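Local coordinates for chromosome partition protein Smc (Pyrococcus yayanosii, PDB 5XEI) that probably acts in chromosome condensation and partitioning as an ATP-hydrolysing, DNA-binding SMC protein, represented here by its head domain with a coiled coil and joint, at residues A174-A179 and E356-K361; K201-K206 and E327-R332; E208-D213 and M320-D325; E225-A230 and K303-M308; A230-E235 and R278-F283. All coordinates share one frame; numbering follows the deposited sequence.

Contact 1. Residues A174-A179 and E356-K361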
# COMPACT_ATOMS: atom_id res chain seq x y z
N ALA A 174 -0.97 1.92 -5.10
CA ALA A 174 0.40 1.59 -4.69
C ALA A 174 1.17 2.84 -4.25
O ALA A 174 1.84 2.83 -3.22
CB ALA A 174 1.13 0.87 -5.82
N LYS A 175 1.09 3.92 -5.04
CA LYS A 175 1.75 5.16 -4.62
C LYS A 175 1.18 5.65 -3.30
O LYS A 175 1.91 5.85 -2.32
CB LYS A 175 1.63 6.23 -5.69
CG LYS A 175 2.53 5.99 -6.89
CD LYS A 175 2.63 7.24 -7.75
CE LYS A 175 3.71 7.08 -8.80
NZ LYS A 175 3.90 8.31 -9.61
N LYS A 176 -0.14 5.83 -3.24
CA LYS A 176 -0.77 6.24 -1.99
C LYS A 176 -0.26 5.43 -0.79
O LYS A 176 -0.01 5.99 0.27
CB LYS A 176 -2.29 6.12 -2.08
CG LYS A 176 -2.98 6.40 -0.74
CD LYS A 176 -4.49 6.23 -0.80
CE LYS A 176 -5.14 6.66 0.50
NZ LYS A 176 -6.61 6.55 0.42
N GLU A 177 -0.08 4.11 -0.95
CA GLU A 177 0.26 3.32 0.23
C GLU A 177 1.67 3.65 0.73
O GLU A 177 1.88 3.75 1.95
CB GLU A 177 0.10 1.81 -0.03
CG GLU A 177 1.13 1.13 -0.96
CD GLU A 177 2.50 0.76 -0.33
OE1 GLU A 177 2.79 1.14 0.83
OE2 GLU A 177 3.31 0.10 -1.02
N LYS A 178 2.64 3.82 -0.17
CA LYS A 178 3.96 4.23 0.30
C LYS A 178 3.93 5.66 0.84
O LYS A 178 4.68 5.99 1.76
CB LYS A 178 5.02 4.09 -0.80
CG LYS A 178 6.40 4.67 -0.40
CD LYS A 178 7.58 4.22 -1.30
CE LYS A 178 8.58 3.32 -0.53
NZ LYS A 178 9.84 3.00 -1.29
N ALA A 179 3.06 6.51 0.32
CA ALA A 179 2.90 7.83 0.90
C ALA A 179 2.38 7.72 2.33
O ALA A 179 2.81 8.47 3.21
CB ALA A 179 1.96 8.68 0.05
N GLU A 356 -3.28 14.67 -3.53
CA GLU A 356 -3.16 14.65 -4.98
C GLU A 356 -3.45 13.27 -5.54
O GLU A 356 -4.11 13.14 -6.58
CB GLU A 356 -1.76 15.11 -5.39
CG GLU A 356 -1.68 16.61 -5.50
CD GLU A 356 -2.73 17.15 -6.47
OE1 GLU A 356 -3.42 18.13 -6.09
OE2 GLU A 356 -2.85 16.61 -7.60
N ILE A 357 -2.98 12.23 -4.85
CA ILE A 357 -3.18 10.87 -5.35
C ILE A 357 -4.66 10.53 -5.39
O ILE A 357 -5.18 10.07 -6.42
CB ILE A 357 -2.39 9.87 -4.49
CG1 ILE A 357 -0.90 9.98 -4.80
CG2 ILE A 357 -2.84 8.47 -4.80
CD1 ILE A 357 -0.51 9.34 -6.11
N GLU A 358 -5.38 10.75 -4.28
CA GLU A 358 -6.78 10.36 -4.24
C GLU A 358 -7.56 11.03 -5.36
O GLU A 358 -8.39 10.40 -6.02
CB GLU A 358 -7.41 10.70 -2.90
CG GLU A 358 -6.73 10.06 -1.73
CD GLU A 358 -7.08 10.75 -0.41
OE1 GLU A 358 -7.49 11.94 -0.45
OE2 GLU A 358 -6.93 10.10 0.67
N LYS A 359 -7.28 12.31 -5.60
CA LYS A 359 -8.02 13.03 -6.62
C LYS A 359 -7.62 12.58 -8.03
O LYS A 359 -8.48 12.45 -8.90
CB LYS A 359 -7.84 14.53 -6.43
CG LYS A 359 -8.14 14.96 -5.00
CD LYS A 359 -9.55 14.51 -4.53
CE LYS A 359 -10.00 15.23 -3.23
NZ LYS A 359 -8.85 15.37 -2.24
N GLU A 360 -6.34 12.30 -8.27
CA GLU A 360 -5.98 11.64 -9.52
C GLU A 360 -6.72 10.32 -9.67
O GLU A 360 -7.37 10.07 -10.69
CB GLU A 360 -4.48 11.42 -9.58
CG GLU A 360 -3.68 12.68 -9.70
CD GLU A 360 -2.20 12.40 -9.64
OE1 GLU A 360 -1.63 11.86 -10.62
OE2 GLU A 360 -1.60 12.68 -8.59
N LYS A 361 -6.61 9.45 -8.66
CA LYS A 361 -7.31 8.17 -8.66
C LYS A 361 -8.77 8.33 -9.03
O LYS A 361 -9.28 7.66 -9.94
CB LYS A 361 -7.17 7.53 -7.27
CG LYS A 361 -7.96 6.27 -7.02
CD LYS A 361 -7.89 5.93 -5.52
CE LYS A 361 -8.48 4.56 -5.19
NZ LYS A 361 -8.42 4.23 -3.73

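Contact 2. Residues K201-K206 and E327-R332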
# COMPACT_ATOMS: atom_id res chain seq x y z
N LYS A 201 13.65 20.39 27.80
CA LYS A 201 13.20 21.67 28.32
C LYS A 201 13.16 21.65 29.85
O LYS A 201 13.41 22.67 30.50
CB LYS A 201 11.84 22.01 27.72
CG LYS A 201 11.11 23.19 28.28
CD LYS A 201 11.95 24.44 28.28
CE LYS A 201 11.10 25.62 28.72
NZ LYS A 201 11.61 26.11 30.02
N LYS A 202 12.90 20.49 30.43
CA LYS A 202 12.81 20.45 31.89
C LYS A 202 14.20 20.32 32.50
O LYS A 202 14.52 20.97 33.51
CB LYS A 202 11.86 19.31 32.28
CG LYS A 202 11.96 18.82 33.68
CD LYS A 202 11.03 17.61 33.83
CE LYS A 202 11.31 16.81 35.10
NZ LYS A 202 10.20 15.86 35.42
N GLN A 203 15.06 19.52 31.87
CA GLN A 203 16.47 19.48 32.25
C GLN A 203 17.12 20.85 32.11
O GLN A 203 17.88 21.27 32.99
CB GLN A 203 17.17 18.45 31.38
CG GLN A 203 18.63 18.72 31.19
CD GLN A 203 19.34 17.53 30.58
OE1 GLN A 203 18.81 16.85 29.68
NE2 GLN A 203 20.55 17.25 31.07
N LEU A 204 16.83 21.57 31.03
CA LEU A 204 17.45 22.87 30.79
C LEU A 204 17.19 23.80 31.96
O LEU A 204 18.05 24.62 32.32
CB LEU A 204 16.89 23.47 29.50
CG LEU A 204 17.67 24.41 28.58
CD1 LEU A 204 16.81 24.66 27.35
CD2 LEU A 204 18.08 25.71 29.23
N ASP A 205 16.04 23.67 32.60
CA ASP A 205 15.67 24.62 33.63
C ASP A 205 16.24 24.29 34.99
O ASP A 205 16.45 25.20 35.79
CB ASP A 205 14.16 24.72 33.70
CG ASP A 205 13.62 25.86 32.85
OD1 ASP A 205 12.84 25.61 31.89
OD2 ASP A 205 13.95 27.04 33.17
N LYS A 206 16.47 23.02 35.30
CA LYS A 206 17.41 22.74 36.37
C LYS A 206 18.70 23.52 36.11
O LYS A 206 19.17 24.27 36.97
CB LYS A 206 17.71 21.25 36.48
CG LYS A 206 16.63 20.47 37.18
CD LYS A 206 16.47 20.95 38.61
CE LYS A 206 15.00 20.96 39.07
NZ LYS A 206 14.77 21.92 40.19
N GLU A 327 25.01 25.42 28.24
CA GLU A 327 25.25 25.62 26.81
C GLU A 327 24.92 24.38 25.99
O GLU A 327 24.24 24.45 24.97
CB GLU A 327 26.70 26.04 26.58
CG GLU A 327 27.19 27.07 27.56
CD GLU A 327 26.49 28.40 27.38
OE1 GLU A 327 26.20 28.74 26.20
OE2 GLU A 327 26.25 29.10 28.41
N VAL A 328 25.38 23.22 26.45
CA VAL A 328 25.23 22.01 25.65
C VAL A 328 23.77 21.60 25.57
O VAL A 328 23.30 21.11 24.53
CB VAL A 328 26.11 20.90 26.23
CG1 VAL A 328 25.57 19.58 25.93
CG2 VAL A 328 27.43 21.00 25.68
N VAL A 329 23.02 21.79 26.65
CA VAL A 329 21.64 21.34 26.63
C VAL A 329 20.79 22.35 25.88
O VAL A 329 19.83 21.99 25.21
CB VAL A 329 21.13 21.08 28.05
CG1 VAL A 329 19.67 20.70 28.03
CG2 VAL A 329 21.94 20.00 28.72
N GLU A 330 21.17 23.62 25.95
CA GLU A 330 20.44 24.62 25.19
C GLU A 330 20.57 24.39 23.68
O GLU A 330 19.57 24.44 22.95
CB GLU A 330 20.89 26.01 25.59
CG GLU A 330 20.28 27.02 24.69
CD GLU A 330 19.06 27.61 25.34
OE1 GLU A 330 18.13 27.95 24.60
OE2 GLU A 330 19.04 27.72 26.58
N ARG A 331 21.79 24.13 23.19
CA ARG A 331 21.94 23.78 21.78
C ARG A 331 21.05 22.61 21.41
O ARG A 331 20.37 22.65 20.37
CB ARG A 331 23.40 23.47 21.43
CG ARG A 331 24.37 24.59 21.75
CD ARG A 331 25.77 24.37 21.17
NE ARG A 331 26.79 24.56 22.20
CZ ARG A 331 27.49 25.68 22.37
NH1 ARG A 331 28.39 25.75 23.35
NH2 ARG A 331 27.29 26.73 21.58
N ARG A 332 21.01 21.58 22.24
CA ARG A 332 20.12 20.46 21.97
C ARG A 332 18.66 20.92 21.95
O ARG A 332 17.87 20.51 21.09
CB ARG A 332 20.32 19.36 23.00
CG ARG A 332 19.69 18.05 22.60
CD ARG A 332 19.77 17.00 23.68
NE ARG A 332 18.90 15.88 23.34
CZ ARG A 332 18.47 14.95 24.21
NH1 ARG A 332 18.84 15.00 25.49
NH2 ARG A 332 17.68 13.98 23.80

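Contact 3. Residues E208-D213 and M320-D325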
# COMPACT_ATOMS: atom_id res chain seq x y z
N GLU A 208 19.55 26.08 34.25
CA GLU A 208 19.56 27.54 34.34
C GLU A 208 19.73 27.99 35.78
O GLU A 208 20.42 28.98 36.05
CB GLU A 208 18.28 28.14 33.78
CG GLU A 208 18.12 27.90 32.34
CD GLU A 208 16.70 27.79 31.88
OE1 GLU A 208 16.31 26.66 31.55
OE2 GLU A 208 16.01 28.83 31.80
N LYS A 209 19.09 27.28 36.71
CA LYS A 209 19.13 27.69 38.10
C LYS A 209 20.48 27.36 38.73
O LYS A 209 21.07 28.19 39.41
CB LYS A 209 17.98 27.03 38.86
CG LYS A 209 18.30 26.62 40.29
CD LYS A 209 17.01 26.27 41.04
CE LYS A 209 17.28 25.65 42.40
NZ LYS A 209 16.05 24.98 42.95
N GLU A 210 20.98 26.15 38.47
CA GLU A 210 22.33 25.80 38.89
C GLU A 210 23.36 26.71 38.25
O GLU A 210 24.29 27.17 38.92
CB GLU A 210 22.60 24.34 38.56
CG GLU A 210 21.56 23.42 39.11
CD GLU A 210 21.73 22.00 38.62
OE1 GLU A 210 22.87 21.50 38.59
OE2 GLU A 210 20.71 21.39 38.26
N ARG A 211 23.23 26.99 36.95
CA ARG A 211 24.19 27.89 36.32
C ARG A 211 24.29 29.19 37.09
O ARG A 211 25.40 29.65 37.42
CB ARG A 211 23.82 28.18 34.87
CG ARG A 211 24.71 29.24 34.26
CD ARG A 211 24.01 29.97 33.15
NE ARG A 211 22.82 30.67 33.63
CZ ARG A 211 21.76 30.91 32.87
NH1 ARG A 211 21.74 30.50 31.61
NH2 ARG A 211 20.72 31.55 33.37
N ASN A 212 23.14 29.78 37.41
CA ASN A 212 23.16 31.09 38.04
C ASN A 212 23.73 31.03 39.44
O ASN A 212 24.39 31.98 39.87
CB ASN A 212 21.77 31.70 38.06
CG ASN A 212 21.29 32.09 36.68
OD1 ASN A 212 20.13 31.86 36.34
ND2 ASN A 212 22.18 32.67 35.87
N ASP A 213 23.49 29.94 40.15
CA ASP A 213 24.11 29.78 41.46
C ASP A 213 25.61 29.59 41.33
O ASP A 213 26.38 30.17 42.09
CB ASP A 213 23.49 28.61 42.21
CG ASP A 213 22.14 28.96 42.76
OD1 ASP A 213 21.44 28.05 43.25
OD2 ASP A 213 21.77 30.16 42.70
N MET A 320 29.50 23.23 39.43
CA MET A 320 30.07 24.14 38.46
C MET A 320 30.03 23.59 37.05
O MET A 320 30.16 24.38 36.09
CB MET A 320 31.49 24.51 38.85
CG MET A 320 31.60 25.02 40.27
SD MET A 320 32.58 26.52 40.21
CE MET A 320 31.37 27.57 39.39
N LYS A 321 29.85 22.28 36.89
CA LYS A 321 29.60 21.74 35.55
C LYS A 321 28.41 22.44 34.90
O LYS A 321 28.35 22.54 33.67
CB LYS A 321 29.36 20.24 35.62
CG LYS A 321 30.23 19.51 36.61
CD LYS A 321 31.49 18.97 35.95
CE LYS A 321 32.60 18.67 36.97
NZ LYS A 321 33.99 18.69 36.36
N ALA A 322 27.48 22.95 35.71
CA ALA A 322 26.26 23.56 35.20
C ALA A 322 26.55 24.67 34.19
O ALA A 322 25.82 24.82 33.21
CB ALA A 322 25.42 24.10 36.35
N ILE A 323 27.58 25.49 34.42
CA ILE A 323 27.84 26.58 33.50
C ILE A 323 28.12 26.04 32.11
O ILE A 323 27.64 26.57 31.10
CB ILE A 323 29.00 27.46 34.00
CG1 ILE A 323 28.58 28.19 35.27
CG2 ILE A 323 29.46 28.43 32.92
CD1 ILE A 323 29.77 28.62 36.14
N GLU A 324 28.89 24.95 32.02
CA GLU A 324 29.12 24.40 30.69
C GLU A 324 27.98 23.48 30.25
O GLU A 324 27.66 23.42 29.06
CB GLU A 324 30.47 23.67 30.64
CG GLU A 324 31.72 24.54 30.84
CD GLU A 324 31.67 25.90 30.12
OE1 GLU A 324 32.03 26.94 30.75
OE2 GLU A 324 31.27 25.94 28.94
N ASP A 325 27.35 22.77 31.20
CA ASP A 325 26.25 21.87 30.86
C ASP A 325 25.09 22.64 30.24
O ASP A 325 24.45 22.16 29.30
CB ASP A 325 25.76 21.13 32.11
CG ASP A 325 26.59 19.88 32.42
OD1 ASP A 325 27.40 19.47 31.55
OD2 ASP A 325 26.43 19.30 33.53

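Contact 4. Residues E225-A230 and K303-M308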
# COMPACT_ATOMS: atom_id res chain seq x y z
N GLU A 225 38.33 36.90 47.66
CA GLU A 225 39.78 36.77 47.64
C GLU A 225 40.49 38.12 47.58
O GLU A 225 41.54 38.28 48.20
CB GLU A 225 40.24 35.89 46.48
CG GLU A 225 41.63 35.22 46.74
CD GLU A 225 41.66 34.21 47.93
OE1 GLU A 225 42.69 33.52 48.12
OE2 GLU A 225 40.67 34.09 48.69
N ARG A 226 39.94 39.09 46.86
CA ARG A 226 40.54 40.42 46.89
C ARG A 226 40.47 41.00 48.31
O ARG A 226 41.47 41.53 48.83
CB ARG A 226 39.83 41.31 45.87
CG ARG A 226 39.51 40.69 44.48
CD ARG A 226 39.18 41.82 43.45
NE ARG A 226 38.55 41.41 42.17
CZ ARG A 226 37.28 41.01 42.02
NH1 ARG A 226 36.50 40.93 43.08
NH2 ARG A 226 36.77 40.68 40.82
N ALA A 227 39.33 40.84 48.98
CA ALA A 227 39.22 41.20 50.39
C ALA A 227 40.28 40.51 51.24
O ALA A 227 40.79 41.08 52.21
CB ALA A 227 37.83 40.87 50.91
N ARG A 228 40.62 39.26 50.91
CA ARG A 228 41.67 38.60 51.67
C ARG A 228 43.03 39.25 51.42
O ARG A 228 43.84 39.39 52.34
CB ARG A 228 41.72 37.12 51.33
CG ARG A 228 40.65 36.34 52.02
CD ARG A 228 40.69 34.89 51.63
NE ARG A 228 39.62 34.17 52.29
CZ ARG A 228 39.21 32.95 51.95
NH1 ARG A 228 39.79 32.33 50.92
NH2 ARG A 228 38.22 32.39 52.62
N VAL A 229 43.28 39.68 50.18
CA VAL A 229 44.54 40.36 49.91
C VAL A 229 44.54 41.74 50.56
O VAL A 229 45.57 42.18 51.10
CB VAL A 229 44.79 40.43 48.39
CG1 VAL A 229 46.09 41.11 48.11
CG2 VAL A 229 44.81 39.04 47.78
N ALA A 230 43.38 42.41 50.57
CA ALA A 230 43.26 43.73 51.20
C ALA A 230 43.55 43.66 52.69
O ALA A 230 44.46 44.34 53.18
CB ALA A 230 41.86 44.29 50.97
N LYS A 303 35.07 41.40 59.45
CA LYS A 303 33.63 41.16 59.55
C LYS A 303 33.03 40.90 58.17
O LYS A 303 32.17 40.03 58.02
CB LYS A 303 32.93 42.34 60.22
N GLU A 304 33.51 41.63 57.16
CA GLU A 304 33.01 41.49 55.80
C GLU A 304 33.49 40.19 55.15
O GLU A 304 32.79 39.60 54.33
CB GLU A 304 33.45 42.69 54.98
CG GLU A 304 33.15 42.57 53.52
CD GLU A 304 33.73 43.73 52.76
OE1 GLU A 304 34.46 44.55 53.39
OE2 GLU A 304 33.48 43.81 51.53
N ILE A 305 34.69 39.75 55.50
CA ILE A 305 35.15 38.44 55.05
C ILE A 305 34.31 37.35 55.71
O ILE A 305 33.81 36.44 55.05
CB ILE A 305 36.66 38.29 55.32
CG1 ILE A 305 37.44 39.04 54.23
CG2 ILE A 305 37.07 36.83 55.38
CD1 ILE A 305 38.94 39.18 54.48
N GLU A 306 34.10 37.46 57.03
CA GLU A 306 33.27 36.50 57.73
C GLU A 306 31.90 36.39 57.07
O GLU A 306 31.34 35.29 56.94
CB GLU A 306 33.13 36.90 59.20
CG GLU A 306 32.40 35.88 60.07
CD GLU A 306 31.89 36.46 61.39
OE1 GLU A 306 32.61 36.37 62.41
OE2 GLU A 306 30.76 37.00 61.40
N ASP A 307 31.35 37.51 56.61
CA ASP A 307 30.06 37.50 55.93
C ASP A 307 30.16 36.79 54.58
O ASP A 307 29.43 35.83 54.32
CB ASP A 307 29.55 38.94 55.75
N MET A 308 31.07 37.26 53.72
CA MET A 308 31.22 36.66 52.40
C MET A 308 31.44 35.16 52.51
O MET A 308 30.87 34.39 51.74
CB MET A 308 32.38 37.33 51.68
CG MET A 308 32.25 37.37 50.19
SD MET A 308 32.91 38.91 49.51
CE MET A 308 34.30 39.18 50.61

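Contact 5. Residues A230-E235 and R278-F283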
# COMPACT_ATOMS: atom_id res chain seq x y z
N ALA A 230 43.38 42.41 50.57
CA ALA A 230 43.26 43.73 51.20
C ALA A 230 43.55 43.66 52.69
O ALA A 230 44.46 44.34 53.18
CB ALA A 230 41.86 44.29 50.97
N LEU A 231 42.79 42.85 53.43
CA LEU A 231 43.03 42.69 54.86
C LEU A 231 44.50 42.41 55.13
O LEU A 231 45.02 42.77 56.19
CB LEU A 231 42.17 41.57 55.44
CG LEU A 231 42.68 40.87 56.72
CD1 LEU A 231 42.57 41.80 57.91
CD2 LEU A 231 41.95 39.59 57.01
N LEU A 232 45.19 41.83 54.17
CA LEU A 232 46.57 41.45 54.41
C LEU A 232 47.54 42.61 54.18
O LEU A 232 48.49 42.78 54.95
CB LEU A 232 46.90 40.24 53.55
CG LEU A 232 48.36 39.88 53.44
CD1 LEU A 232 48.91 39.71 54.82
CD2 LEU A 232 48.32 38.55 52.81
N LEU A 233 47.32 43.43 53.14
CA LEU A 233 48.14 44.62 52.97
C LEU A 233 48.06 45.52 54.21
O LEU A 233 49.09 45.99 54.72
CB LEU A 233 47.72 45.38 51.72
CG LEU A 233 48.11 44.67 50.42
CD1 LEU A 233 47.51 45.33 49.19
CD2 LEU A 233 49.61 44.64 50.33
N GLY A 234 46.85 45.75 54.71
CA GLY A 234 46.72 46.42 55.99
C GLY A 234 47.37 45.66 57.13
O GLY A 234 48.01 46.26 57.99
N GLU A 235 47.24 44.33 57.13
CA GLU A 235 47.75 43.49 58.22
C GLU A 235 49.25 43.65 58.47
O GLU A 235 49.75 43.11 59.47
CB GLU A 235 47.45 42.00 57.98
CG GLU A 235 46.32 41.38 58.83
CD GLU A 235 46.20 39.85 58.65
OE1 GLU A 235 46.95 39.27 57.84
OE2 GLU A 235 45.34 39.21 59.32
N ARG A 278 55.99 38.13 52.82
CA ARG A 278 56.37 37.17 51.81
C ARG A 278 55.16 36.39 51.29
O ARG A 278 55.19 35.87 50.17
CB ARG A 278 57.43 36.25 52.40
CG ARG A 278 57.66 34.98 51.68
CD ARG A 278 57.66 33.86 52.68
NE ARG A 278 58.00 32.63 51.99
CZ ARG A 278 57.19 31.59 51.88
NH1 ARG A 278 55.98 31.58 52.41
NH2 ARG A 278 57.62 30.55 51.20
N GLU A 279 54.09 36.33 52.08
CA GLU A 279 52.87 35.66 51.66
C GLU A 279 52.32 36.26 50.36
O GLU A 279 51.79 35.53 49.51
CB GLU A 279 51.84 35.78 52.78
CG GLU A 279 50.84 34.66 52.89
CD GLU A 279 49.48 35.12 52.41
OE1 GLU A 279 49.47 36.13 51.70
OE2 GLU A 279 48.46 34.51 52.78
N LEU A 280 52.45 37.57 50.20
CA LEU A 280 51.91 38.26 49.03
C LEU A 280 52.85 38.26 47.85
O LEU A 280 52.43 38.60 46.74
CB LEU A 280 51.57 39.72 49.34
CG LEU A 280 50.73 39.97 50.58
CD1 LEU A 280 51.62 40.05 51.80
CD2 LEU A 280 49.98 41.23 50.35
N LYS A 281 54.12 37.92 48.07
CA LYS A 281 55.02 37.65 46.96
C LYS A 281 54.44 36.59 46.03
O LYS A 281 54.81 36.52 44.85
CB LYS A 281 56.40 37.22 47.49
CG LYS A 281 57.05 38.24 48.45
CD LYS A 281 58.42 37.77 49.00
CE LYS A 281 59.07 38.80 49.94
NZ LYS A 281 60.33 38.27 50.54
N HIS A 282 53.50 35.79 46.54
CA HIS A 282 52.95 34.65 45.83
C HIS A 282 51.52 34.89 45.35
O HIS A 282 50.89 33.97 44.83
CB HIS A 282 53.04 33.42 46.72
CG HIS A 282 54.41 33.20 47.29
ND1 HIS A 282 54.62 32.58 48.50
CD2 HIS A 282 55.63 33.54 46.82
CE1 HIS A 282 55.92 32.54 48.75
NE2 HIS A 282 56.55 33.12 47.75
N PHE A 283 51.00 36.10 45.53
CA PHE A 283 49.72 36.47 44.93
C PHE A 283 49.96 37.17 43.61
O PHE A 283 50.90 37.95 43.47
CB PHE A 283 48.91 37.37 45.86
CG PHE A 283 48.09 36.63 46.88
CD1 PHE A 283 46.96 35.94 46.50
CD2 PHE A 283 48.45 36.64 48.21
CE1 PHE A 283 46.21 35.26 47.44
CE2 PHE A 283 47.71 35.98 49.14
CZ PHE A 283 46.58 35.29 48.76

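Contact 1. Residues A174-A179 and E356-K361
K176 lays its CB against the CG2 methyl of I357, 3.6 Å away, and then runs on past the isoleucine toward the carboxylate of E358. Its CG stands anti to the backbone N (chi1 174°), and the extended chain beyond carries the ammonium group across to the flank of the facing helix. There K176 NZ forms a salt bridge with E358 OE2, a long one at 3.6 Å. The glutamate meets the lysine at a slant: its CB does not point at the lysine's helix, but the extended chain brings the carboxylate nearer, while E358 OE1 is hydrogen-bonded to N355 one helical turn back. The other branch of I357 serves the preceding lysine. Its CD1 lies 3.8 Å from K175 CB, the two side chains crossing at about a right angle. I357 therefore spreads its two branches over the stems of two successive lysines. Behind these contacts the helices run nearly antiparallel, at 165°, with their local axes 9.8 Å apart. This is the head-proximal stretch of the SMC coiled coil, where the helix leaving the N-terminal part of the head pairs with the one that returns to its C-terminal part. A179 continues the seam against F353 and I354; K361 bridges to D173 and makes a cation-pi contact with F400. Chemically, lysine stems cover a buried isoleucine; K175 leads its charge away, while K176 carries its ammonium across to E358. K176 NZ also lies 5.1 Å from K361 NZ, a like charge whose repulsion E358 and D173 probably offset.

Contact 2. Residues K201-K206 and E327-R332
Q203 reaches V329 along almost its whole length. From a CB directed at the facing helix, CG swings anti to the backbone N (chi1 153°) and comes to 3.9 Å from V329 CG1. CD then lies over the fork of the valine, 4.0 Å from V329 CG2 and only slightly farther from the other methyl. At the tip, Q203 NE2 rests 3.9 Å from V329 CG2, an amide nitrogen beside a methyl group. The CG1 methyl of V329 is also met by L204 CB, at 4.2 Å. V200 and L207 touch V329 as well, so the valine is a knob set in a hole of four residues on helix 170-246, the knobs-into-holes packing of a coiled coil, here antiparallel with a local angle of 155°. Replacing Q203 by an alanine would probably open a gap beside both V329 methyls and leave that side of the valine uncovered. L204 has a polar neighbour as well: its CD2 lies 3.5 Å from E330 OE2, since the glutamate chain bends at its second torsion (chi2 97°) and turns its carboxylate toward the leucine methyls. F326 and Y333 of helix 321-383 also touch L204.

Contact 3. Residues E208-D213 and M320-D325
A322 and E210 meet carbon to carbon, CB to CB at 3.6 Å, and the same alanine methyl lies 3.7 Å from the backbone N of R211. A second van der Waals contact of aliphatic stems stands beside it: R211 CG meets I323 CG1 at 4.1 Å, the two side chains crossing at about a right angle. These are contacts made close to the main chain. The CA atoms of R211 and I323 are only 4.8 Å apart, and the local axes approach to 7.8 Å at 128°, so the start of helix 321-383 comes in strongly tilted and an alanine lets it lie close against helix 170-246. M320 and I323 extend the packing to A214, L215 and L218.

Polar interactions occupy the margins. E210, extended beyond CG, sends OE1 to a hydrogen bond with N319, the residue just before the facing segment, so the glutamate ties its helix to the turn leading into the facing helix. R211 bends at its third torsion (chi3 61°), which folds the guanidinium back with one face over CA of E208; F326 gives it a cation-pi partner. What follows from the chemistry is a division of labour: an alanine methyl and the aliphatic stems of E210, R211 and I323 bring the helices together, the charged end of R211 leads away, and the bond to N319 gives the E210 carboxylate a neutral partner, with D325 a like charge not in contact.

Contact 4. Residues E225-A230 and K303-M308
A227 and I305 form the dense part of this contact. The alanine methyl faces I305 CG1 at 3.8 Å and M308 CE at 3.9 Å, so one small side chain receives two larger ones. I305 turns CG1 anti to its own carbonyl carbon (chi1 -79°), and the chain from there runs CD1 out over the main chain of helix 170-246, to 3.5 Å from A227 O. M308 follows a different course, bent at its second and third torsions, which folds the CE methyl down onto the alanine. All three residues are buried, and the meeting is wholly apolar apart from the carbonyl oxygen beneath the isoleucine tip.

The other flank is looser. R228 offers only its stem, with CG 4.1 Å from I305 CD1, and its chain then runs extended to NE. Its guanidinium is occupied on its own helix: R228 NH1 donates to E225 OE2 at 3.0 Å, through the syn lone pair, in a salt bridge bent to 136° at the hydrogen and tilted from the guanidinium plane. Toward the facing helix it has a long, weak ion pair with E309. On the far side of helix 170-246, V229 packs against L287 and I288 of helix 285-289.

L224 and L231 also touch I305, so that with A227 and R228 they make a four-residue hole for the isoleucine knob. This is the knobs-into-holes packing of an antiparallel coiled coil, its helices here crossing at 156°.

Contact 5. Residues A230-E235 and R278-F283
L232 and L280 face each other with their CA atoms 8.2 Å apart, the first on helix 170-246, the second in a segment between helices 261-278 and 285-289 whose backbone is helical in its torsions around L280 without regular helical bonding. The two leucines reach toward each other tip to tip. L232 CD2 lies 3.6 Å from L280 CG, and both methyls of L280, CD1 and CD2, lie 3.7 Å from L232 CG, straddling it. L232 gets there with CG anti to the backbone N (chi1 168°), which directs its branched end toward L280. The CD2 methyl of L280 has a second neighbour on the helix, meeting L233 CD2 at 3.4 Å as the two chains pass at a slant. I236, one turn farther along the helix, also touches L280. With a serine in place of L280, both L232 and L233 would probably lose their apolar partner and a gap would open between helix and loop.

Around this leucine cluster the chemistry changes. The carboxylate of E279 has a salt-bridge partner in K276, and L232 and E235 also touch K276. F283 packs on V229 and touches E225, farther back along helix 170-246. L231, on another face of that helix, packs on L301 of helix 298-315. No hydrogen bond joins the two segments, so the contact between loop and helix is carried by leucine packing, which is apolar and has no fixed direction.

All five contacts use helix 170-246, and together they trace the arm that leaves the ATPase head. Contact 1 lies nearest the head. Contact 2 follows about 41 Å farther out, centre to centre, and contact 3 only 10 Å beyond contact 2; all three pair the long helix with helix 321-383. Past that helix's start, contact 4 takes helix 298-315 as partner, and contact 5, some 13 Å from it, the loop before helix 285-289. The contacts are nested along the chain, each inside the loop closed by the one before. Contacts 4 and 5 share A230. A simple two-helix arm thus gives way to a multi-helix bundle, consistent with the coiled-coil joint.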